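Local coordinates for protein phosphoglycerate dehydrogenase (Lactobacillus plantarum, PDB 3EVT) that probably catalyses the NAD-dependent oxidation of 3-phosphoglycerate to 3-phosphohydroxypyruvate, the first committed step of serine biosynthesis, at residues Q139-G144 / I164-T169. Residues are numbered along the deposited sequence; the frame is centred on the assembly and turned at random.
Sequences QLLIYG and IGVNTT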
loop_
_atom_site.group_PDB
_atom_site.type_symbol
_atom_site.label_atom_id
_atom_site.label_comp_id
_atom_site.label_asym_id
_atom_site.label_seq_id
_atom_site.Cartn_x
_atom_site.Cartn_y
_atom_site.Cartn_z
ATOM N N GLN A 139 -12.231 -1.346 7.600
ATOM C CA GLN A 139 -11.753 -2.158 8.719
ATOM C C GLN A 139 -11.234 -3.483 8.236
ATOM O O GLN A 139 -11.907 -4.222 7.530
ATOM C CB GLN A 139 -12.845 -2.490 9.731
ATOM C CG GLN A 139 -13.724 -1.367 10.100
ATOM C CD GLN A 139 -13.175 -0.615 11.269
ATOM O OE1 GLN A 139 -13.458 0.584 11.448
ATOM N NE2 GLN A 139 -12.362 -1.305 12.077
ATOM N N LEU A 140 -10.024 -3.782 8.655
ATOM C CA LEU A 140 -9.382 -5.050 8.402
ATOM C C LEU A 140 -9.280 -5.811 9.747
ATOM O O LEU A 140 -8.658 -5.347 10.685
ATOM C CB LEU A 140 -7.991 -4.775 7.838
ATOM C CG LEU A 140 -7.065 -5.971 7.632
ATOM C CD1 LEU A 140 -7.758 -6.957 6.707
ATOM C CD2 LEU A 140 -5.679 -5.577 7.072
ATOM N N LEU A 141 -9.869 -6.995 9.793
ATOM C CA LEU A 141 -9.714 -7.909 10.907
ATOM C C LEU A 141 -8.749 -9.061 10.547
ATOM O O LEU A 141 -9.015 -9.872 9.640
ATOM C CB LEU A 141 -11.117 -8.444 11.295
ATOM C CG LEU A 141 -11.101 -9.509 12.428
ATOM C CD1 LEU A 141 -10.480 -8.958 13.743
ATOM C CD2 LEU A 141 -12.528 -9.999 12.653
ATOM N N ILE A 142 -7.623 -9.155 11.248
ATOM C CA ILE A 142 -6.641 -10.251 10.995
ATOM C C ILE A 142 -6.524 -11.200 12.202
ATOM O O ILE A 142 -6.286 -10.764 13.313
ATOM C CB ILE A 142 -5.200 -9.702 10.708
ATOM C CG1 ILE A 142 -5.228 -8.532 9.693
ATOM C CG2 ILE A 142 -4.199 -10.849 10.292
ATOM C CD1 ILE A 142 -3.866 -7.690 9.659
ATOM N N TYR A 143 -6.701 -12.490 11.942
ATOM C CA TYR A 143 -6.485 -13.564 12.890
ATOM C C TYR A 143 -5.049 -14.035 12.778
ATOM O O TYR A 143 -4.644 -14.603 11.737
ATOM C CB TYR A 143 -7.434 -14.753 12.574
ATOM C CG TYR A 143 -8.905 -14.539 12.938
ATOM C CD1 TYR A 143 -9.478 -15.220 14.030
ATOM C CD2 TYR A 143 -9.730 -13.693 12.176
ATOM C CE1 TYR A 143 -10.811 -15.061 14.353
ATOM C CE2 TYR A 143 -11.066 -13.512 12.494
ATOM C CZ TYR A 143 -11.599 -14.212 13.602
ATOM O OH TYR A 143 -12.923 -14.042 13.966
ATOM N N GLY A 144 -4.281 -13.807 13.842
ATOM C CA GLY A 144 -2.858 -14.083 13.803
ATOM C C GLY A 144 -2.089 -12.787 13.869
ATOM O O GLY A 144 -2.042 -12.026 12.879
ATOM N N ILE A 164 -7.516 -4.443 13.226
ATOM C CA ILE A 164 -7.748 -5.208 14.435
ATOM C C ILE A 164 -7.239 -6.617 14.251
ATOM O O ILE A 164 -7.504 -7.240 13.208
ATOM C CB ILE A 164 -9.261 -5.325 14.695
ATOM C CG1 ILE A 164 -9.890 -3.932 14.673
ATOM C CG2 ILE A 164 -9.527 -6.101 16.012
ATOM C CD1 ILE A 164 -11.291 -3.924 15.214
ATOM N N GLY A 165 -6.537 -7.113 15.268
ATOM C CA GLY A 165 -5.939 -8.460 15.238
ATOM C C GLY A 165 -6.456 -9.433 16.304
ATOM O O GLY A 165 -6.835 -9.034 17.388
ATOM N N VAL A 166 -6.494 -10.716 16.002
ATOM C CA VAL A 166 -7.022 -11.656 16.969
ATOM C C VAL A 166 -5.882 -12.554 17.405
ATOM O O VAL A 166 -5.232 -13.145 16.523
ATOM C CB VAL A 166 -8.167 -12.538 16.364
ATOM C CG1 VAL A 166 -8.814 -13.447 17.449
ATOM C CG2 VAL A 166 -9.210 -11.679 15.652
ATOM N N ASN A 167 -5.628 -12.644 18.726
ATOM C CA ASN A 167 -4.611 -13.580 19.292
ATOM C C ASN A 167 -5.155 -14.309 20.560
ATOM O O ASN A 167 -6.335 -14.175 20.907
ATOM C CB ASN A 167 -3.248 -12.885 19.526
ATOM C CG ASN A 167 -3.359 -11.670 20.435
ATOM O OD1 ASN A 167 -4.194 -11.654 21.335
ATOM N ND2 ASN A 167 -2.513 -10.654 20.221
ATOM N N THR A 168 -4.338 -15.096 21.249
ATOM C CA THR A 168 -4.920 -15.952 22.293
ATOM C C THR A 168 -5.528 -15.141 23.393
ATOM O O THR A 168 -6.677 -15.367 23.751
ATOM C CB THR A 168 -3.918 -16.945 22.916
ATOM O OG1 THR A 168 -2.702 -16.257 23.205
ATOM C CG2 THR A 168 -3.638 -18.081 21.961
ATOM N N THR A 169 -4.776 -14.177 23.903
ATOM C CA THR A 169 -5.193 -13.475 25.099
ATOM C C THR A 169 -5.500 -11.996 24.878
ATOM O O THR A 169 -5.675 -11.251 25.836
ATOM C CB THR A 169 -4.129 -13.661 26.221
ATOM O OG1 THR A 169 -2.904 -12.989 25.870
ATOM C CG2 THR A 169 -3.843 -15.148 26.380
#
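The flat ring of Tyr-143 has one face covered by Val-166, whose CG2 methyl lies over the ring centre, 3.8 Å from the centroid and 4° off the ring normal, a CH-pi contact. Phe-209 meets the same ring edge-to-face. CG of Tyr-143 is anti to its carbonyl carbon (chi1 -74°), and the ring stands alongside the valine, both side chains pointing the same way. The branched valine suits this place because one methyl can sit on the ring while CB stays close to the ring atom CD1. CG2 of Val-166 also meets CD1 of Leu-141 at 3.6 Å. CD1 of Leu-141 lies 3.8 Å from CG2 of Ile-164 as well, so Leu-141, Tyr-143, Ile-164 and Val-166 form one apolar layer, against which helix 186-191 packs through Leu-141 and Tyr-143.

Beneath this layer the strands run parallel. Ile-164 N donates to Leu-140 O (2.9 Å), and Ile-164 O accepts from Ile-142 N (2.7 Å). Ile-142 O takes the N-H of Val-166 in a more bent bond, 143° at the hydrogen, and also a CA-H...O contact from Gly-165 CA at 3.0 Å. Having no side chain, Gly-165 adds no bulk to the sheet face where Ile-142 and Leu-140 pack on helix 147-158. Gly-144 N closes the ladder on Val-166 O; the backbone of Gly-144 turns into a conformation in which a CB would press on the carbonyl O of Tyr-143. Strand 139-143, helix 147-158 and strand 162-167 make a right-handed beta-alpha-beta crossover, and Gly-144 begins a GxGxxG pattern consistent with the dinucleotide-binding turn of a Rossmann fold.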